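CELL division protein FTSZ (Haloferax volcanii, PDB 4B46) binds GTP as a tubulin-like GTPase and controls cell shape, being essential for the rod-shaped cell type needed for efficient swimming. Local coordinates at residues A[3-11]-A[111-119]; A[158-166]-A[222-230]. All coordinates share one frame; numbering follows the deposited sequence.

Contact 1: residues A[3-11]-A[111-119]; sequences LAMIGFGQA and TGSGGAPVL. With GDP (guanosine-5'-diphosphate), chain B.
F8, ending strand 3-8, lays its ring on the first turns of helix 111-126. Its CB stands 4.0 Å from G112 CA. The ring spreads over the helix backbone: CG faces A116 N, CD1 lies 3.6 Å from T111 O, CE1 sits between T111 O and G115 CA, and CE2 and CZ reach the carbonyl of G115. G115 CA makes a CH-pi contact over the face, 4.1 Å from the ring centroid, where a side chain would intrude. L119 closes the far end with CB 3.8 Å from F8 CE2; its CG lies anti to the backbone N (chi1 176°), which carries CD2 to F8 CD2 at the ring edge and to within 3.6 Å of I6 CG2. Replacing F8 with an alanine would probably leave G115 and L119 uncovered and open a gap between strand and helix. G9 passes bare beside G112 N, leaving room for the GDP beta-phosphate. Q10 N and A11 N donate to GDP O2B and O1A, T111 N to GDP O1B, and G112 N to GDP O3B at 2.7 Å. Amides at the N-termini of helices 9-26 and 111-126, the latter within the signature GGGTGSG motif, characterise the tubulin/FtsZ nucleotide site.

Contact 2: residues A[158-166]-A[222-230]; sequences VREVDNLLV and TLAGGGVST
Strands 163-168 and 228-237 run parallel in one sheet, with L164 bridged to V228 and L165 to S229, their short segments inclined at 36°. L164 N donates to G227 O (2.9 Å) nearly along the carbonyl direction, L164 O takes S229 N, and V166 N continues to S229 O. At the entrance to this pairing N163 does the polar work. CG anti to the backbone N (chi1 -163°) carries its amide across, where OD1 accepts from S229 OG at 2.6 Å and ND2, with L223 O near the amide plane, donates to that carbonyl at 2.9 Å. Bonds at both ends should hold the amide's rotation, and L223 O takes G226 N in a type I turn. This is where the Rossmann-like GTPase sheet of the tubulin/FtsZ family passes to the C-terminal domain. L223 crosses N163 at about a right angle, with CD2 3.7 Å from N163 CG. L165 CD1 rests against S229 CB on the same side of the sheet, where L345 also packs. Across the sheet, V228 sends CG1 to V166 CG2 (3.7 Å) and CG2 to V158 CG2. A water accepts from G227 N (3.0 Å), near V158 O and V161 O.

How the contacts relate
Contact 1 and contact 2 lie on one sheet, their centres about 16 Å apart, with strands 100-106 and 131-137 between strand 3-8 and strand 163-168. Helices 111-126 and 144-160 bring them into direct touch, where P117 O of contact 1 packs 3.8 Å from E160 CG of contact 2. Contact 1 holds the diphosphate itself, whereas contact 2 stands back from it: the side chain of V166 is about 11 Å from GDP. Strand 163-168 nevertheless leads from contact 2 to N169, whose ND2 is hydrogen-bonded to the nucleotide, and the V166 and N169 side chains are about 9 Å apart. The pair illustrates how one sheet can carry both a nucleotide pocket and a junction between domains.

Contact 1: residues A[3-11]-A[111-119]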
ATOM      1  N   LEU A   3      11.752  -0.424   4.304  1.00 17.78           N
ATOM      2  CA  LEU A   3      11.206   0.348   3.191  1.00 14.50           C
ATOM      3  C   LEU A   3      11.638   1.804   3.201  1.00 20.45           C
ATOM      4  O   LEU A   3      11.795   2.407   4.260  1.00 19.78           O
ATOM      5  CB  LEU A   3       9.670   0.299   3.195  1.00 20.35           C
ATOM      6  CG  LEU A   3       9.001  -1.070   3.039  1.00 20.68           C
ATOM      7  CD1 LEU A   3       7.488  -0.947   3.153  1.00 16.38           C
ATOM      8  CD2 LEU A   3       9.390  -1.683   1.709  1.00 17.25           C
ATOM      9  N   ALA A   4      11.822   2.356   2.007  1.00 18.91           N
ATOM     10  CA  ALA A   4      11.825   3.802   1.813  1.00 15.81           C
ATOM     11  C   ALA A   4      10.427   4.219   1.352  1.00 17.26           C
ATOM     12  O   ALA A   4      10.029   3.946   0.221  1.00 18.36           O
ATOM     13  CB  ALA A   4      12.870   4.193   0.787  1.00 19.75           C
ATOM     14  N   MET A   5       9.673   4.866   2.232  1.00 16.45           N
ATOM     15  CA  MET A   5       8.322   5.284   1.901  1.00 19.73           C
ATOM     16  C   MET A   5       8.257   6.732   1.436  1.00 20.09           C
ATOM     17  O   MET A   5       8.761   7.628   2.115  1.00 18.88           O
ATOM     18  CB  MET A   5       7.410   5.146   3.111  1.00 16.75           C
ATOM     19  CG  MET A   5       7.216   3.740   3.584  1.00 26.16           C
ATOM     20  SD  MET A   5       5.632   3.618   4.448  1.00 26.95           S
ATOM     21  CE  MET A   5       5.701   1.868   4.840  1.00 23.79           C
ATOM     22  N   ILE A   6       7.617   6.951   0.289  1.00 15.55           N
ATOM     23  CA  ILE A   6       7.359   8.306  -0.196  1.00 17.29           C
ATOM     24  C   ILE A   6       5.866   8.514  -0.389  1.00 15.25           C
ATOM     25  O   ILE A   6       5.242   7.847  -1.214  1.00 16.00           O
ATOM     26  CB  ILE A   6       8.081   8.617  -1.530  1.00 18.64           C
ATOM     27  CG1 ILE A   6       9.587   8.341  -1.409  1.00 22.47           C
ATOM     28  CG2 ILE A   6       7.833  10.077  -1.942  1.00 16.98           C
ATOM     29  CD1 ILE A   6      10.023   7.071  -2.067  1.00 26.51           C
ATOM     30  N   GLY A   7       5.299   9.427   0.393  1.00 16.87           N
ATOM     31  CA  GLY A   7       3.901   9.804   0.240  1.00 15.57           C
ATOM     32  C   GLY A   7       3.791  10.934  -0.765  1.00 24.66           C
ATOM     33  O   GLY A   7       4.559  11.903  -0.706  1.00 22.76           O
ATOM     34  N   PHE A   8       2.849  10.807  -1.694  1.00 20.97           N
ATOM     35  CA  PHE A   8       2.673  11.799  -2.754  1.00 18.92           C
ATOM     36  C   PHE A   8       1.251  12.346  -2.697  1.00 17.07           C
ATOM     37  O   PHE A   8       0.289  11.579  -2.758  1.00 18.81           O
ATOM     38  CB  PHE A   8       2.944  11.175  -4.131  1.00 16.74           C
ATOM     39  CG  PHE A   8       3.784  12.043  -5.040  1.00 20.52           C
ATOM     40  CD1 PHE A   8       3.294  13.246  -5.520  1.00 20.53           C
ATOM     41  CD2 PHE A   8       5.057  11.655  -5.410  1.00 17.74           C
ATOM     42  CE1 PHE A   8       4.062  14.047  -6.361  1.00 22.39           C
ATOM     43  CE2 PHE A   8       5.835  12.453  -6.246  1.00 20.42           C
ATOM     44  CZ  PHE A   8       5.333  13.653  -6.720  1.00 19.02           C
ATOM     45  N   GLY A   9       1.112  13.668  -2.574  1.00 15.52           N
ATOM     46  CA  GLY A   9      -0.206  14.260  -2.409  1.00 16.98           C
ATOM     47  C   GLY A   9      -0.646  14.190  -0.953  1.00 15.70           C
ATOM     48  O   GLY A   9       0.062  13.643  -0.103  1.00 15.31           O
ATOM     49  N   GLN A  10      -1.825  14.724  -0.659  1.00 14.14           N
ATOM     50  CA  GLN A  10      -2.268  14.829   0.724  1.00 19.35           C
ATOM     51  C   GLN A  10      -2.551  13.475   1.392  1.00 17.18           C
ATOM     52  O   GLN A  10      -2.141  13.243   2.531  1.00 17.45           O
ATOM     53  CB  GLN A  10      -3.487  15.759   0.835  1.00 15.35           C
ATOM     54  CG  GLN A  10      -3.938  15.949   2.267  1.00 25.23           C
ATOM     55  CD  GLN A  10      -5.217  16.741   2.385  1.00 38.75           C
ATOM     56  OE1 GLN A  10      -5.929  16.943   1.407  1.00 48.99           O
ATOM     57  NE2 GLN A  10      -5.515  17.194   3.589  1.00 39.31           N
ATOM     58  N   ALA A  11      -3.252  12.595   0.689  1.00 17.03           N
ATOM     59  CA  ALA A  11      -3.562  11.254   1.204  1.00 19.51           C
ATOM     60  C   ALA A  11      -2.299  10.418   1.433  1.00 18.28           C
ATOM     61  O   ALA A  11      -2.112   9.841   2.503  1.00 14.87           O
ATOM     62  CB  ALA A  11      -4.498  10.522   0.250  1.00 17.91           C
ATOM     63  N   THR A 111      -2.191  15.896  -7.389  1.00 13.99           N
ATOM     64  CA  THR A 111      -0.764  15.879  -7.106  1.00 13.92           C
ATOM     65  C   THR A 111      -0.231  14.449  -7.073  1.00 15.56           C
ATOM     66  O   THR A 111       0.690  14.099  -7.821  1.00 16.35           O
ATOM     67  CB  THR A 111      -0.469  16.607  -5.785  1.00 17.05           C
ATOM     68  OG1 THR A 111      -0.777  17.992  -5.947  1.00 18.47           O
ATOM     69  CG2 THR A 111       0.997  16.493  -5.403  1.00 15.89           C
ATOM     70  N   GLY A 112      -0.831  13.622  -6.224  1.00 18.43           N
ATOM     71  CA  GLY A 112      -0.428  12.230  -6.107  1.00 16.56           C
ATOM     72  C   GLY A 112      -0.785  11.440  -7.351  1.00 13.90           C
ATOM     73  O   GLY A 112       0.017  10.673  -7.862  1.00 14.43           O
ATOM     74  N   SER A 113      -2.004  11.645  -7.834  1.00 12.28           N
ATOM     75  CA  SER A 113      -2.509  10.956  -9.014  1.00 13.53           C
ATOM     76  C   SER A 113      -1.563  11.105 -10.213  1.00 19.50           C
ATOM     77  O   SER A 113      -1.230  10.124 -10.886  1.00 20.57           O
ATOM     78  CB  SER A 113      -3.897  11.512  -9.351  1.00 15.70           C
ATOM     79  OG  SER A 113      -4.410  10.961 -10.546  1.00 23.25           O
ATOM     80  N   GLY A 114      -1.138  12.336 -10.487  1.00 17.43           N
ATOM     81  CA  GLY A 114      -0.229  12.578 -11.595  1.00 17.27           C
ATOM     82  C   GLY A 114       1.240  12.346 -11.273  1.00 15.99           C
ATOM     83  O   GLY A 114       2.001  11.901 -12.132  1.00 17.50           O
ATOM     84  N   GLY A 115       1.644  12.647 -10.042  1.00 15.09           N
ATOM     85  CA  GLY A 115       3.055  12.608  -9.677  1.00 14.33           C
ATOM     86  C   GLY A 115       3.612  11.264  -9.230  1.00 20.53           C
ATOM     87  O   GLY A 115       4.794  10.980  -9.457  1.00 17.15           O
ATOM     88  N   ALA A 116       2.783  10.439  -8.593  1.00 16.87           N
ATOM     89  CA  ALA A 116       3.260   9.129  -8.141  1.00 13.47           C
ATOM     90  C   ALA A 116       3.838   8.259  -9.265  1.00 13.80           C
ATOM     91  O   ALA A 116       4.919   7.705  -9.098  1.00 15.73           O
ATOM     92  CB  ALA A 116       2.190   8.375  -7.333  1.00 11.44           C
ATOM     93  N   PRO A 117       3.146   8.150 -10.419  1.00 17.71           N
ATOM     94  CA  PRO A 117       3.744   7.337 -11.487  1.00 17.09           C
ATOM     95  C   PRO A 117       5.033   7.936 -12.045  1.00 17.94           C
ATOM     96  O   PRO A 117       5.913   7.190 -12.488  1.00 16.05           O
ATOM     97  CB  PRO A 117       2.673   7.346 -12.582  1.00 18.46           C
ATOM     98  CG  PRO A 117       1.414   7.677 -11.877  1.00 17.60           C
ATOM     99  CD  PRO A 117       1.808   8.636 -10.806  1.00 16.29           C
ATOM    100  N   VAL A 118       5.125   9.262 -12.049  1.00 16.21           N
ATOM    101  CA  VAL A 118       6.323   9.944 -12.512  1.00 19.98           C
ATOM    102  C   VAL A 118       7.476   9.608 -11.580  1.00 14.30           C
ATOM    103  O   VAL A 118       8.579   9.290 -12.027  1.00 17.04           O
ATOM    104  CB  VAL A 118       6.108  11.480 -12.599  1.00 14.72           C
ATOM    105  CG1 VAL A 118       7.448  12.224 -12.781  1.00 20.26           C
ATOM    106  CG2 VAL A 118       5.154  11.808 -13.725  1.00 15.03           C
ATOM    107  N   LEU A 119       7.215   9.646 -10.280  1.00 17.89           N
ATOM    108  CA  LEU A 119       8.255   9.302  -9.318  1.00 19.96           C
ATOM    109  C   LEU A 119       8.670   7.838  -9.445  1.00 16.78           C
ATOM    110  O   LEU A 119       9.873   7.531  -9.413  1.00 16.46           O
ATOM    111  CB  LEU A 119       7.814   9.590  -7.880  1.00 18.19           C
ATOM    112  CG  LEU A 119       8.835   9.166  -6.809  1.00 17.14           C
ATOM    113  CD1 LEU A 119      10.202   9.841  -6.995  1.00 14.46           C
ATOM    114  CD2 LEU A 119       8.290   9.413  -5.404  1.00 17.52           C
TER
HETATM  115  PB  GDP B1368      -3.804  15.280  -4.054  1.00 19.24           P
HETATM  116  O1B GDP B1368      -4.089  16.264  -5.152  1.00 17.26           O
HETATM  117  O2B GDP B1368      -3.076  15.911  -2.889  1.00 17.24           O
HETATM  118  O3B GDP B1368      -3.019  14.137  -4.643  1.00 16.32           O
HETATM  119  O3A GDP B1368      -5.254  14.789  -3.589  1.00 18.80           O
HETATM  120  PA  GDP B1368      -5.561  14.087  -2.185  1.00 18.22           P
HETATM  121  O1A GDP B1368      -4.447  13.196  -1.750  1.00 17.92           O
HETATM  122  O2A GDP B1368      -5.917  15.129  -1.162  1.00 15.31           O
HETATM  123  O5' GDP B1368      -6.885  13.246  -2.568  1.00 17.34           O
HETATM  124  C5' GDP B1368      -6.759  12.233  -3.568  1.00 15.23           C
HETATM  125  C4' GDP B1368      -7.691  11.082  -3.237  1.00 16.55           C
HETATM  126  O4' GDP B1368      -7.238  10.415  -2.072  1.00 16.17           O
HETATM  127  C3' GDP B1368      -9.076  11.562  -2.850  1.00 15.26           C
HETATM  128  O3' GDP B1368      -9.856  11.650  -4.034  1.00 23.00           O
HETATM  129  C2' GDP B1368      -9.589  10.498  -1.891  1.00 18.14           C
HETATM  130  O2' GDP B1368     -10.091   9.372  -2.614  1.00 16.77           O
HETATM  131  C1' GDP B1368      -8.342   9.968  -1.253  1.00 19.09           C
HETATM  132  N9  GDP B1368      -7.983  10.503   0.068  1.00 15.59           N
HETATM  133  C8  GDP B1368      -7.802  11.795   0.410  1.00 19.04           C
HETATM  134  N7  GDP B1368      -7.384  11.885   1.701  1.00 22.24           N
HETATM  135  C5  GDP B1368      -7.262  10.621   2.176  1.00 22.37           C
HETATM  136  C6  GDP B1368      -6.846   9.979   3.442  1.00 20.25           C
HETATM  137  O6  GDP B1368      -6.491  10.659   4.440  1.00 18.50           O
HETATM  138  N1  GDP B1368      -6.873   8.641   3.489  1.00 18.24           N
HETATM  139  C2  GDP B1368      -7.250   7.871   2.453  1.00 18.79           C
HETATM  140  N2  GDP B1368      -7.256   6.526   2.606  1.00 19.67           N
HETATM  141  N3  GDP B1368      -7.633   8.385   1.262  1.00 20.38           N
HETATM  142  C4  GDP B1368      -7.649   9.722   1.083  1.00 20.12           C

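Contact 2: residues A[158-166]-A[222-230]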
ATOM      1  N   VAL A 158       0.395   1.451 -12.614  1.00 16.41           N
ATOM      2  CA  VAL A 158       0.581   0.002 -12.598  1.00 16.01           C
ATOM      3  C   VAL A 158       1.718  -0.395 -13.534  1.00 18.65           C
ATOM      4  O   VAL A 158       2.423  -1.374 -13.296  1.00 20.06           O
ATOM      5  CB  VAL A 158      -0.737  -0.760 -12.931  1.00 15.57           C
ATOM      6  CG1 VAL A 158      -1.064  -0.660 -14.409  1.00 14.70           C
ATOM      7  CG2 VAL A 158      -0.645  -2.226 -12.500  1.00 20.55           C
ATOM      8  N   ARG A 159       1.920   0.397 -14.580  1.00 15.68           N
ATOM      9  CA  ARG A 159       2.961   0.118 -15.555  1.00 19.82           C
ATOM     10  C   ARG A 159       4.348   0.579 -15.109  1.00 22.71           C
ATOM     11  O   ARG A 159       5.353   0.140 -15.665  1.00 21.10           O
ATOM     12  CB  ARG A 159       2.599   0.742 -16.908  1.00 25.14           C
ATOM     13  CG  ARG A 159       1.548  -0.048 -17.684  1.00 34.70           C
ATOM     14  CD  ARG A 159       0.866   0.814 -18.735  1.00 46.23           C
ATOM     15  NE  ARG A 159      -0.126   0.079 -19.522  1.00 55.02           N
ATOM     16  CZ  ARG A 159      -1.351  -0.239 -19.101  1.00 50.61           C
ATOM     17  NH1 ARG A 159      -1.750   0.093 -17.881  1.00 40.68           N
ATOM     18  NH2 ARG A 159      -2.176  -0.902 -19.902  1.00 54.52           N
ATOM     19  N   GLU A 160       4.410   1.452 -14.106  1.00 20.59           N
ATOM     20  CA  GLU A 160       5.698   2.041 -13.702  1.00 21.73           C
ATOM     21  C   GLU A 160       6.287   1.466 -12.425  1.00 24.96           C
ATOM     22  O   GLU A 160       7.407   1.799 -12.062  1.00 22.99           O
ATOM     23  CB  GLU A 160       5.576   3.561 -13.532  1.00 19.09           C
ATOM     24  CG  GLU A 160       5.105   4.311 -14.779  1.00 22.53           C
ATOM     25  CD  GLU A 160       6.020   4.139 -15.980  1.00 24.09           C
ATOM     26  OE1 GLU A 160       7.179   3.699 -15.822  1.00 25.43           O
ATOM     27  OE2 GLU A 160       5.571   4.452 -17.096  1.00 34.35           O
ATOM     28  N   VAL A 161       5.528   0.630 -11.727  1.00 17.26           N
ATOM     29  CA  VAL A 161       6.040  -0.027 -10.526  1.00 19.28           C
ATOM     30  C   VAL A 161       6.284  -1.517 -10.762  1.00 18.74           C
ATOM     31  O   VAL A 161       5.750  -2.104 -11.704  1.00 19.71           O
ATOM     32  CB  VAL A 161       5.070   0.122  -9.349  1.00 17.46           C
ATOM     33  CG1 VAL A 161       5.005   1.580  -8.898  1.00 18.09           C
ATOM     34  CG2 VAL A 161       3.675  -0.396  -9.727  1.00 13.42           C
ATOM     35  N   ASP A 162       7.068  -2.140  -9.894  1.00 13.83           N
ATOM     36  CA  ASP A 162       7.230  -3.599  -9.967  1.00 19.43           C
ATOM     37  C   ASP A 162       5.952  -4.339  -9.563  1.00 17.20           C
ATOM     38  O   ASP A 162       5.709  -5.459 -10.000  1.00 17.81           O
ATOM     39  CB  ASP A 162       8.424  -4.045  -9.132  1.00 18.08           C
ATOM     40  CG  ASP A 162       9.725  -3.443  -9.642  1.00 22.82           C
ATOM     41  OD1 ASP A 162      10.039  -3.658 -10.827  1.00 28.68           O
ATOM     42  OD2 ASP A 162      10.397  -2.721  -8.882  1.00 22.58           O
ATOM     43  N   ASN A 163       5.132  -3.687  -8.746  1.00 15.32           N
ATOM     44  CA  ASN A 163       3.852  -4.239  -8.319  1.00 14.79           C
ATOM     45  C   ASN A 163       3.043  -3.118  -7.693  1.00 17.20           C
ATOM     46  O   ASN A 163       3.577  -2.268  -6.983  1.00 15.19           O
ATOM     47  CB  ASN A 163       4.043  -5.378  -7.301  1.00 11.13           C
ATOM     48  CG  ASN A 163       2.789  -6.242  -7.141  1.00 15.47           C
ATOM     49  OD1 ASN A 163       1.741  -5.779  -6.656  1.00 13.36           O
ATOM     50  ND2 ASN A 163       2.896  -7.508  -7.547  1.00 15.43           N
ATOM     51  N   LEU A 164       1.750  -3.104  -7.970  1.00 12.83           N
ATOM     52  CA  LEU A 164       0.900  -2.076  -7.405  1.00 13.76           C
ATOM     53  C   LEU A 164      -0.043  -2.691  -6.382  1.00 12.60           C
ATOM     54  O   LEU A 164      -0.970  -3.405  -6.737  1.00 12.08           O
ATOM     55  CB  LEU A 164       0.115  -1.355  -8.507  1.00 13.69           C
ATOM     56  CG  LEU A 164      -0.842  -0.289  -7.971  1.00 16.30           C
ATOM     57  CD1 LEU A 164      -0.058   0.802  -7.231  1.00 15.50           C
ATOM     58  CD2 LEU A 164      -1.679   0.295  -9.106  1.00 10.59           C
ATOM     59  N   LEU A 165       0.241  -2.444  -5.108  1.00 11.87           N
ATOM     60  CA  LEU A 165      -0.643  -2.833  -4.025  1.00 12.14           C
ATOM     61  C   LEU A 165      -1.780  -1.823  -4.012  1.00 16.31           C
ATOM     62  O   LEU A 165      -1.538  -0.620  -4.108  1.00 15.60           O
ATOM     63  CB  LEU A 165       0.081  -2.766  -2.671  1.00 11.56           C
ATOM     64  CG  LEU A 165       1.327  -3.604  -2.287  1.00 19.91           C
ATOM     65  CD1 LEU A 165       0.968  -5.040  -1.975  1.00 28.03           C
ATOM     66  CD2 LEU A 165       2.451  -3.567  -3.306  1.00 28.07           C
ATOM     67  N   VAL A 166      -3.011  -2.303  -3.877  1.00 12.83           N
ATOM     68  CA  VAL A 166      -4.175  -1.415  -3.969  1.00 13.71           C
ATOM     69  C   VAL A 166      -5.033  -1.466  -2.705  1.00 17.84           C
ATOM     70  O   VAL A 166      -5.289  -2.540  -2.146  1.00 15.85           O
ATOM     71  CB  VAL A 166      -5.034  -1.750  -5.213  1.00 12.26           C
ATOM     72  CG1 VAL A 166      -6.312  -0.874  -5.286  1.00 11.12           C
ATOM     73  CG2 VAL A 166      -4.207  -1.612  -6.483  1.00 13.15           C
ATOM     74  N   THR A 222       7.027 -12.908  -3.924  1.00 16.04           N
ATOM     75  CA  THR A 222       5.576 -12.953  -4.092  1.00 16.64           C
ATOM     76  C   THR A 222       5.088 -11.853  -5.039  1.00 23.32           C
ATOM     77  O   THR A 222       4.160 -12.064  -5.830  1.00 17.50           O
ATOM     78  CB  THR A 222       4.848 -12.867  -2.731  1.00 18.96           C
ATOM     79  OG1 THR A 222       5.247 -13.968  -1.912  1.00 15.59           O
ATOM     80  CG2 THR A 222       3.312 -12.932  -2.915  1.00 15.19           C
ATOM     81  N   LEU A 223       5.730 -10.687  -4.974  1.00 15.23           N
ATOM     82  CA  LEU A 223       5.304  -9.539  -5.768  1.00 16.96           C
ATOM     83  C   LEU A 223       5.930  -9.513  -7.156  1.00 16.68           C
ATOM     84  O   LEU A 223       5.537  -8.712  -7.990  1.00 19.41           O
ATOM     85  CB  LEU A 223       5.657  -8.236  -5.045  1.00 15.22           C
ATOM     86  CG  LEU A 223       5.000  -8.008  -3.687  1.00 17.49           C
ATOM     87  CD1 LEU A 223       5.634  -6.844  -2.953  1.00 16.75           C
ATOM     88  CD2 LEU A 223       3.496  -7.787  -3.856  1.00 14.11           C
ATOM     89  N   ALA A 224       6.901 -10.390  -7.405  1.00 19.67           N
ATOM     90  CA  ALA A 224       7.773 -10.243  -8.571  1.00 19.68           C
ATOM     91  C   ALA A 224       7.071 -10.368  -9.919  1.00 26.95           C
ATOM     92  O   ALA A 224       7.546  -9.824 -10.918  1.00 24.67           O
ATOM     93  CB  ALA A 224       8.960 -11.224  -8.490  1.00 17.11           C
ATOM     94  N   GLY A 225       5.953 -11.086  -9.957  1.00 22.93           N
ATOM     95  CA  GLY A 225       5.214 -11.250 -11.201  1.00 24.42           C
ATOM     96  C   GLY A 225       4.523  -9.982 -11.696  1.00 25.32           C
ATOM     97  O   GLY A 225       4.054  -9.924 -12.829  1.00 22.52           O
ATOM     98  N   GLY A 226       4.450  -8.966 -10.843  1.00 22.33           N
ATOM     99  CA  GLY A 226       3.904  -7.675 -11.237  1.00 20.93           C
ATOM    100  C   GLY A 226       2.386  -7.608 -11.239  1.00 20.15           C
ATOM    101  O   GLY A 226       1.703  -8.535 -10.800  1.00 22.58           O
ATOM    102  N   GLY A 227       1.852  -6.499 -11.735  1.00 18.35           N
ATOM    103  CA  GLY A 227       0.414  -6.316 -11.791  1.00 17.45           C
ATOM    104  C   GLY A 227      -0.122  -5.732 -10.504  1.00 17.71           C
ATOM    105  O   GLY A 227       0.530  -4.911  -9.873  1.00 17.42           O
ATOM    106  N   VAL A 228      -1.307  -6.183 -10.105  1.00 18.14           N
ATOM    107  CA  VAL A 228      -2.020  -5.627  -8.962  1.00 11.58           C
ATOM    108  C   VAL A 228      -2.043  -6.617  -7.804  1.00 11.28           C
ATOM    109  O   VAL A 228      -2.240  -7.813  -8.016  1.00 17.18           O
ATOM    110  CB  VAL A 228      -3.477  -5.299  -9.371  1.00 19.38           C
ATOM    111  CG1 VAL A 228      -4.300  -4.890  -8.168  1.00 18.79           C
ATOM    112  CG2 VAL A 228      -3.498  -4.206 -10.431  1.00 24.92           C
ATOM    113  N   SER A 229      -1.850  -6.128  -6.581  1.00 16.17           N
ATOM    114  CA  SER A 229      -1.983  -6.978  -5.399  1.00 17.42           C
ATOM    115  C   SER A 229      -3.056  -6.493  -4.441  1.00 14.86           C
ATOM    116  O   SER A 229      -3.381  -5.311  -4.399  1.00 15.47           O
ATOM    117  CB  SER A 229      -0.660  -7.107  -4.649  1.00 13.80           C
ATOM    118  OG  SER A 229       0.319  -7.682  -5.484  1.00 14.77           O
ATOM    119  N   THR A 230      -3.590  -7.425  -3.662  1.00 15.21           N
ATOM    120  CA  THR A 230      -4.619  -7.123  -2.673  1.00 15.31           C
ATOM    121  C   THR A 230      -4.250  -7.832  -1.372  1.00 16.07           C
ATOM    122  O   THR A 230      -3.549  -8.852  -1.383  1.00 13.97           O
ATOM    123  CB  THR A 230      -6.028  -7.553  -3.171  1.00 19.45           C
ATOM    124  OG1 THR A 230      -7.045  -7.119  -2.247  1.00 17.76           O
ATOM    125  CG2 THR A 230      -6.122  -9.080  -3.360  1.00 16.72           C
TER
HETATM  126  O   HOH W   1       3.038  -3.713 -11.760  1.00 27.59           O
HETATM  127  O   HOH W   2       7.247  -6.794 -11.774  1.00 39.18           O